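Local coordinates for putative glutathione transferase (Sphingobium chlorophenolicum, PDB 4FQU), which catalyses the glutathione-dependent reduction of glutathionyl-hydroquinones to the corresponding hydroquinones, a reaction that takes part in the degradation of pentachlorophenol, at residues A[210-216]-A[256-262]; A[203-207]-A[250-256]. All coordinates share one frame; numbering follows the deposited sequence.

In the fold
Contacts 1 and 2 lie side by side, their centres about 11 Å apart, in the all-helical C-terminal domain of this Xi-class glutathione transferase. Both are built on helix 192-212: contact 2 uses 203-207, and contact 1 its C-terminal end and the following turn. Their partner is one continuous piece of chain, the loop 250-256 and the start of helix 257-268, with Y256 common to both. S260 OG lies 2.8 Å from I253 O, a probable hydrogen bond between the two contacts, and L259 packs on I253. Both contacts lie away from the predicted glutathione-binding residues and from C53 and Y184, assigned catalytic roles by similarity.

Contact 1. Residues A[210-216]-A[256-262]; sequences EEHLTGR and YPNLSRL
The E210 carboxylate faces the backbone at the beginning of helix 257-268 and takes two of its amides, one on each oxygen. N258 N donates to OE2 of E210 at 2.6 Å (N-H...O 155°) and L259 N to OE1 of E210 at 2.9 Å, both on the syn side. The group gets there because CG stands anti to the backbone N (chi1 175°) and the chain then bends at chi2 (79°). On the way, E210 CB lies 3.7 Å from Y256 CD1, approaching that ring obliquely. The N258 side chain crosses E210 at about a right angle; its ND2 gives a weak bond to E210 O, while OD1 accepts R261 NH2 at 2.6 Å, from above its carbonyl plane. R261 NH2 also donates to R216 O at 3.2 Å, in the guanidinium plane, and R261 NH1 forms a salt bridge with E217. Beside these polar groups, L213 and L259 also meet at about a right angle, L213 CD1 against L259 CD2, and L213 CD1 reaches L262 CD2 at 4.3 Å. With an alanine here in place of E210, the amides of N258 and L259 would probably lose their acceptor. Since these N-H groups belong to the first turn of helix 257-268, at the positive end of the helix dipole, the carboxylate is probably stabilised in its charged form while it ties the C-terminal end of helix 192-212 to the N-terminal end of helix 257-268.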
loop_
_atom_site.group_PDB
_atom_site.type_symbol
_atom_site.label_atom_id
_atom_site.label_comp_id
_atom_site.label_asym_id
_atom_site.label_seq_id
_atom_site.Cartn_x
_atom_site.Cartn_y
_atom_site.Cartn_z
ATOM N N GLU A 210 -2.610 3.325 -22.332
ATOM C CA GLU A 210 -1.257 3.075 -22.771
ATOM C C GLU A 210 -1.220 2.785 -24.260
ATOM O O GLU A 210 -0.289 3.211 -24.950
ATOM C CB GLU A 210 -0.613 1.946 -21.983
ATOM C CG GLU A 210 0.764 1.552 -22.457
ATOM C CD GLU A 210 1.871 2.494 -21.985
ATOM O OE1 GLU A 210 1.618 3.361 -21.123
ATOM O OE2 GLU A 210 3.015 2.363 -22.473
ATOM N N GLU A 211 -2.217 2.083 -24.791
ATOM C CA GLU A 211 -2.166 1.789 -26.232
ATOM C C GLU A 211 -2.443 3.029 -27.039
ATOM O O GLU A 211 -1.717 3.371 -27.979
ATOM C CB GLU A 211 -3.125 0.672 -26.650
ATOM C CG GLU A 211 -2.415 -0.632 -27.048
ATOM C CD GLU A 211 -1.877 -0.644 -28.487
ATOM O OE1 GLU A 211 -2.465 0.045 -29.346
ATOM O OE2 GLU A 211 -0.874 -1.358 -28.769
ATOM N N HIS A 212 -3.503 3.708 -26.659
ATOM C CA HIS A 212 -3.890 4.911 -27.345
ATOM C C HIS A 212 -2.722 5.841 -27.497
ATOM O O HIS A 212 -2.619 6.572 -28.469
ATOM C CB HIS A 212 -4.940 5.624 -26.529
ATOM C CG HIS A 212 -5.757 6.560 -27.326
ATOM N ND1 HIS A 212 -6.645 6.126 -28.287
ATOM C CD2 HIS A 212 -5.803 7.909 -27.345
ATOM C CE1 HIS A 212 -7.217 7.168 -28.853
ATOM N NE2 HIS A 212 -6.717 8.265 -28.307
ATOM N N LEU A 213 -1.843 5.825 -26.510
ATOM C CA LEU A 213 -0.784 6.809 -26.441
ATOM C C LEU A 213 0.440 6.381 -27.233
ATOM O O LEU A 213 1.499 7.045 -27.158
ATOM C CB LEU A 213 -0.409 7.088 -24.972
ATOM C CG LEU A 213 -1.345 7.991 -24.178
ATOM C CD1 LEU A 213 -0.876 8.212 -22.772
ATOM C CD2 LEU A 213 -1.488 9.306 -24.831
ATOM N N THR A 214 0.319 5.291 -27.988
ATOM C CA THR A 214 1.538 4.672 -28.489
ATOM C C THR A 214 2.374 5.519 -29.454
ATOM O O THR A 214 3.556 5.805 -29.172
ATOM C CB THR A 214 1.379 3.218 -28.937
ATOM O OG1 THR A 214 1.731 2.356 -27.835
ATOM C CG2 THR A 214 2.325 2.936 -30.100
ATOM N N GLY A 215 1.801 5.961 -30.558
ATOM C CA GLY A 215 2.573 6.866 -31.381
ATOM C C GLY A 215 2.158 8.289 -31.177
ATOM O O GLY A 215 2.273 9.065 -32.088
ATOM N N ARG A 216 1.659 8.632 -29.995
ATOM C CA ARG A 216 1.085 9.960 -29.737
ATOM C C ARG A 216 1.857 10.711 -28.674
ATOM O O ARG A 216 2.715 10.137 -28.006
ATOM C CB ARG A 216 -0.372 9.874 -29.285
ATOM C CG ARG A 216 -1.332 9.218 -30.262
ATOM C CD ARG A 216 -2.780 9.403 -29.799
ATOM N NE ARG A 216 -3.762 8.610 -30.536
ATOM C CZ ARG A 216 -4.489 9.075 -31.544
ATOM N NH1 ARG A 216 -4.330 10.333 -31.943
ATOM N NH2 ARG A 216 -5.372 8.286 -32.149
ATOM N N TYR A 256 4.133 1.673 -17.029
ATOM C CA TYR A 256 3.454 1.977 -18.302
ATOM C C TYR A 256 4.259 3.040 -18.994
ATOM O O TYR A 256 4.097 4.220 -18.684
ATOM C CB TYR A 256 2.064 2.570 -18.072
ATOM C CG TYR A 256 1.009 1.589 -17.696
ATOM C CD1 TYR A 256 0.465 0.735 -18.630
ATOM C CD2 TYR A 256 0.532 1.540 -16.401
ATOM C CE1 TYR A 256 -0.511 -0.161 -18.284
ATOM C CE2 TYR A 256 -0.445 0.651 -16.034
ATOM C CZ TYR A 256 -0.960 -0.191 -16.979
ATOM O OH TYR A 256 -1.937 -1.054 -16.593
ATOM N N PRO A 257 5.153 2.637 -19.899
ATOM C CA PRO A 257 6.056 3.577 -20.554
ATOM C C PRO A 257 5.313 4.752 -21.141
ATOM O O PRO A 257 5.615 5.868 -20.774
ATOM C CB PRO A 257 6.716 2.734 -21.626
ATOM C CG PRO A 257 5.989 1.467 -21.613
ATOM C CD PRO A 257 5.492 1.272 -20.255
ATOM N N ASN A 258 4.330 4.525 -21.985
ATOM C CA ASN A 258 3.643 5.650 -22.569
ATOM C C ASN A 258 2.990 6.627 -21.615
ATOM O O ASN A 258 3.094 7.826 -21.841
ATOM C CB ASN A 258 2.668 5.203 -23.621
ATOM C CG ASN A 258 3.327 5.027 -24.918
ATOM O OD1 ASN A 258 4.191 5.821 -25.288
ATOM N ND2 ASN A 258 2.963 3.976 -25.631
ATOM N N LEU A 259 2.308 6.134 -20.580
ATOM C CA LEU A 259 1.724 7.008 -19.564
ATOM C C LEU A 259 2.802 7.746 -18.771
ATOM O O LEU A 259 2.709 8.958 -18.579
ATOM C CB LEU A 259 0.844 6.233 -18.598
ATOM C CG LEU A 259 -0.427 5.829 -19.324
ATOM C CD1 LEU A 259 -1.273 4.839 -18.541
ATOM C CD2 LEU A 259 -1.230 7.065 -19.674
ATOM N N SER A 260 3.823 7.021 -18.310
ATOM C CA SER A 260 4.907 7.608 -17.521
ATOM C C SER A 260 5.521 8.741 -18.281
ATOM O O SER A 260 6.028 9.676 -17.676
ATOM C CB SER A 260 5.988 6.581 -17.217
ATOM O OG SER A 260 5.689 5.897 -16.015
ATOM N N ARG A 261 5.467 8.656 -19.610
ATOM C CA ARG A 261 6.028 9.669 -20.476
ATOM C C ARG A 261 5.130 10.907 -20.439
ATOM O O ARG A 261 5.628 12.016 -20.244
ATOM C CB ARG A 261 6.180 9.095 -21.877
ATOM C CG ARG A 261 7.281 9.677 -22.775
ATOM C CD ARG A 261 7.440 8.860 -24.104
ATOM N NE ARG A 261 6.176 8.297 -24.637
ATOM C CZ ARG A 261 5.264 8.968 -25.373
ATOM N NH1 ARG A 261 5.482 10.258 -25.682
ATOM N NH2 ARG A 261 4.123 8.356 -25.788
ATOM N N LEU A 262 3.810 10.720 -20.601
ATOM C CA LEU A 262 2.837 11.816 -20.501
ATOM C C LEU A 262 2.949 12.538 -19.158
ATOM O O LEU A 262 2.925 13.762 -19.087
ATOM C CB LEU A 262 1.402 11.323 -20.697
ATOM C CG LEU A 262 0.270 12.353 -20.457
ATOM C CD1 LEU A 262 0.157 13.258 -21.606
ATOM C CD2 LEU A 262 -1.045 11.693 -20.306
#

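Contact 2. Residues A[203-207]-A[250-256]; sequences FDTLD and LRRIADY
A helix-to-loop contact with an apolar centre and a polar flank: F203, L206 and D207 of helix 192-212 pack on L250, R251, I253 and Y256 of the link between helices 226-245 and 257-268. L250 CB sits over the middle of the F203 ring, a CH-pi contact 3.3 Å from the ring centroid and only 6° off its normal. Y256 OH comes to the edge of that ring, in its plane. L206 crosses Y256 at about a right angle, L206 CB 3.6 Å from Y256 CZ, and L206 CD1 meets I253 CD1 at 4.0 Å. On the flank, Y256 OH donates to D207 OD1 at 2.8 Å, from above the carboxylate plane, and accepts R251 NE at 3.0 Å in a nearly straight bond (166°). The R251 chain bends at chi3 (121°), which carries R251 NH2 to 3.6 Å from D207 OD1, a long salt bridge. The Y256 hydroxyl thus bridges the D207 carboxylate and the R251 guanidinium, donating to one and accepting from the other, and its rotation is probably fixed by both. Helix 226-245 adjoins the apolar side, its F238 touching F203 and I253 and its D239 accepting a hydrogen bond from the backbone N of I253, while A303 of the second subunit packs on L250 and R251.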
loop_
_atom_site.group_PDB
_atom_site.type_symbol
_atom_site.label_atom_id
_atom_site.label_comp_id
_atom_site.label_asym_id
_atom_site.label_seq_id
_atom_site.Cartn_x
_atom_site.Cartn_y
_atom_site.Cartn_z
ATOM N N PHE A 203 -7.374 -0.721 -13.969
ATOM C CA PHE A 203 -6.291 -1.202 -14.823
ATOM C C PHE A 203 -6.673 -1.491 -16.299
ATOM O O PHE A 203 -5.886 -1.241 -17.187
ATOM C CB PHE A 203 -5.509 -2.330 -14.140
ATOM C CG PHE A 203 -4.666 -1.830 -12.996
ATOM C CD1 PHE A 203 -3.359 -1.398 -13.206
ATOM C CD2 PHE A 203 -5.196 -1.691 -11.740
ATOM C CE1 PHE A 203 -2.569 -0.884 -12.164
ATOM C CE2 PHE A 203 -4.411 -1.187 -10.709
ATOM C CZ PHE A 203 -3.090 -0.787 -10.931
ATOM N N ASP A 204 -7.874 -1.977 -16.581
ATOM C CA ASP A 204 -8.311 -2.100 -17.974
ATOM C C ASP A 204 -8.237 -0.748 -18.691
ATOM O O ASP A 204 -7.922 -0.650 -19.880
ATOM C CB ASP A 204 -9.750 -2.595 -18.023
ATOM C CG ASP A 204 -9.884 -4.078 -17.724
ATOM O OD1 ASP A 204 -8.907 -4.838 -17.928
ATOM O OD2 ASP A 204 -10.992 -4.474 -17.307
ATOM N N THR A 205 -8.557 0.304 -17.950
ATOM C CA THR A 205 -8.493 1.640 -18.492
ATOM C C THR A 205 -7.067 2.137 -18.633
ATOM O O THR A 205 -6.755 2.853 -19.575
ATOM C CB THR A 205 -9.328 2.654 -17.700
ATOM O OG1 THR A 205 -10.707 2.521 -18.039
ATOM C CG2 THR A 205 -8.932 4.028 -18.103
ATOM N N LEU A 206 -6.182 1.789 -17.717
ATOM C CA LEU A 206 -4.792 2.162 -17.952
ATOM C C LEU A 206 -4.257 1.389 -19.172
ATOM O O LEU A 206 -3.587 1.969 -20.029
ATOM C CB LEU A 206 -3.901 1.952 -16.719
ATOM C CG LEU A 206 -4.324 2.681 -15.448
ATOM C CD1 LEU A 206 -3.453 2.240 -14.303
ATOM C CD2 LEU A 206 -4.272 4.183 -15.632
ATOM N N ASP A 207 -4.579 0.093 -19.254
ATOM C CA ASP A 207 -4.087 -0.782 -20.307
ATOM C C ASP A 207 -4.526 -0.182 -21.632
ATOM O O ASP A 207 -3.788 -0.206 -22.614
ATOM C CB ASP A 207 -4.620 -2.221 -20.132
ATOM C CG ASP A 207 -3.861 -3.032 -19.058
ATOM O OD1 ASP A 207 -2.716 -2.633 -18.727
ATOM O OD2 ASP A 207 -4.389 -4.076 -18.560
ATOM N N LEU A 250 -2.107 -3.284 -8.898
ATOM C CA LEU A 250 -1.855 -4.294 -9.910
ATOM C C LEU A 250 -0.477 -4.070 -10.570
ATOM O O LEU A 250 0.286 -4.995 -10.744
ATOM C CB LEU A 250 -2.988 -4.329 -10.927
ATOM C CG LEU A 250 -2.915 -5.499 -11.902
ATOM C CD1 LEU A 250 -3.179 -6.822 -11.229
ATOM C CD2 LEU A 250 -3.923 -5.224 -12.950
ATOM N N ARG A 251 -0.164 -2.831 -10.931
ATOM C CA ARG A 251 1.207 -2.416 -11.252
ATOM C C ARG A 251 1.378 -0.904 -11.064
ATOM O O ARG A 251 0.491 -0.244 -10.577
ATOM C CB ARG A 251 1.584 -2.825 -12.660
ATOM C CG ARG A 251 0.826 -2.117 -13.765
ATOM C CD ARG A 251 1.039 -2.864 -15.087
ATOM N NE ARG A 251 -0.231 -3.310 -15.643
ATOM C CZ ARG A 251 -0.677 -4.559 -15.573
ATOM N NH1 ARG A 251 0.087 -5.475 -14.989
ATOM N NH2 ARG A 251 -1.865 -4.883 -16.116
ATOM N N ARG A 252 2.511 -0.338 -11.433
ATOM C CA ARG A 252 2.703 1.086 -11.188
ATOM C C ARG A 252 2.503 1.853 -12.456
ATOM O O ARG A 252 2.703 1.326 -13.519
ATOM C CB ARG A 252 4.107 1.329 -10.673
ATOM C CG ARG A 252 4.376 0.556 -9.453
ATOM C CD ARG A 252 5.821 0.549 -9.093
ATOM N NE ARG A 252 6.608 0.099 -10.214
ATOM C CZ ARG A 252 7.788 0.599 -10.531
ATOM N NH1 ARG A 252 8.304 1.575 -9.801
ATOM N NH2 ARG A 252 8.430 0.123 -11.577
ATOM N N ILE A 253 2.111 3.104 -12.352
ATOM C CA ILE A 253 2.137 3.938 -13.538
ATOM C C ILE A 253 3.546 3.914 -14.123
ATOM O O ILE A 253 3.736 4.068 -15.348
ATOM C CB ILE A 253 1.758 5.401 -13.254
ATOM C CG1 ILE A 253 0.480 5.471 -12.432
ATOM C CG2 ILE A 253 1.596 6.167 -14.558
ATOM C CD1 ILE A 253 -0.644 4.829 -13.103
ATOM N N ALA A 254 4.526 3.712 -13.240
ATOM C CA ALA A 254 5.919 3.599 -13.635
ATOM C C ALA A 254 6.124 2.416 -14.562
ATOM O O ALA A 254 7.136 2.297 -15.211
ATOM C CB ALA A 254 6.756 3.433 -12.440
ATOM N N ASP A 255 5.157 1.524 -14.637
ATOM C CA ASP A 255 5.363 0.347 -15.445
ATOM C C ASP A 255 4.700 0.497 -16.783
ATOM O O ASP A 255 4.669 -0.443 -17.564
ATOM C CB ASP A 255 4.809 -0.867 -14.733
ATOM C CG ASP A 255 5.505 -1.137 -13.426
ATOM O OD1 ASP A 255 6.764 -1.115 -13.441
ATOM O OD2 ASP A 255 4.799 -1.382 -12.407
ATOM N N TYR A 256 4.133 1.673 -17.029
ATOM C CA TYR A 256 3.454 1.977 -18.302
ATOM C C TYR A 256 4.259 3.040 -18.994
ATOM O O TYR A 256 4.097 4.220 -18.684
ATOM C CB TYR A 256 2.064 2.570 -18.072
ATOM C CG TYR A 256 1.009 1.589 -17.696
ATOM C CD1 TYR A 256 0.465 0.735 -18.630
ATOM C CD2 TYR A 256 0.532 1.540 -16.401
ATOM C CE1 TYR A 256 -0.511 -0.161 -18.284
ATOM C CE2 TYR A 256 -0.445 0.651 -16.034
ATOM C CZ TYR A 256 -0.960 -0.191 -16.979
ATOM O OH TYR A 256 -1.937 -1.054 -16.593
#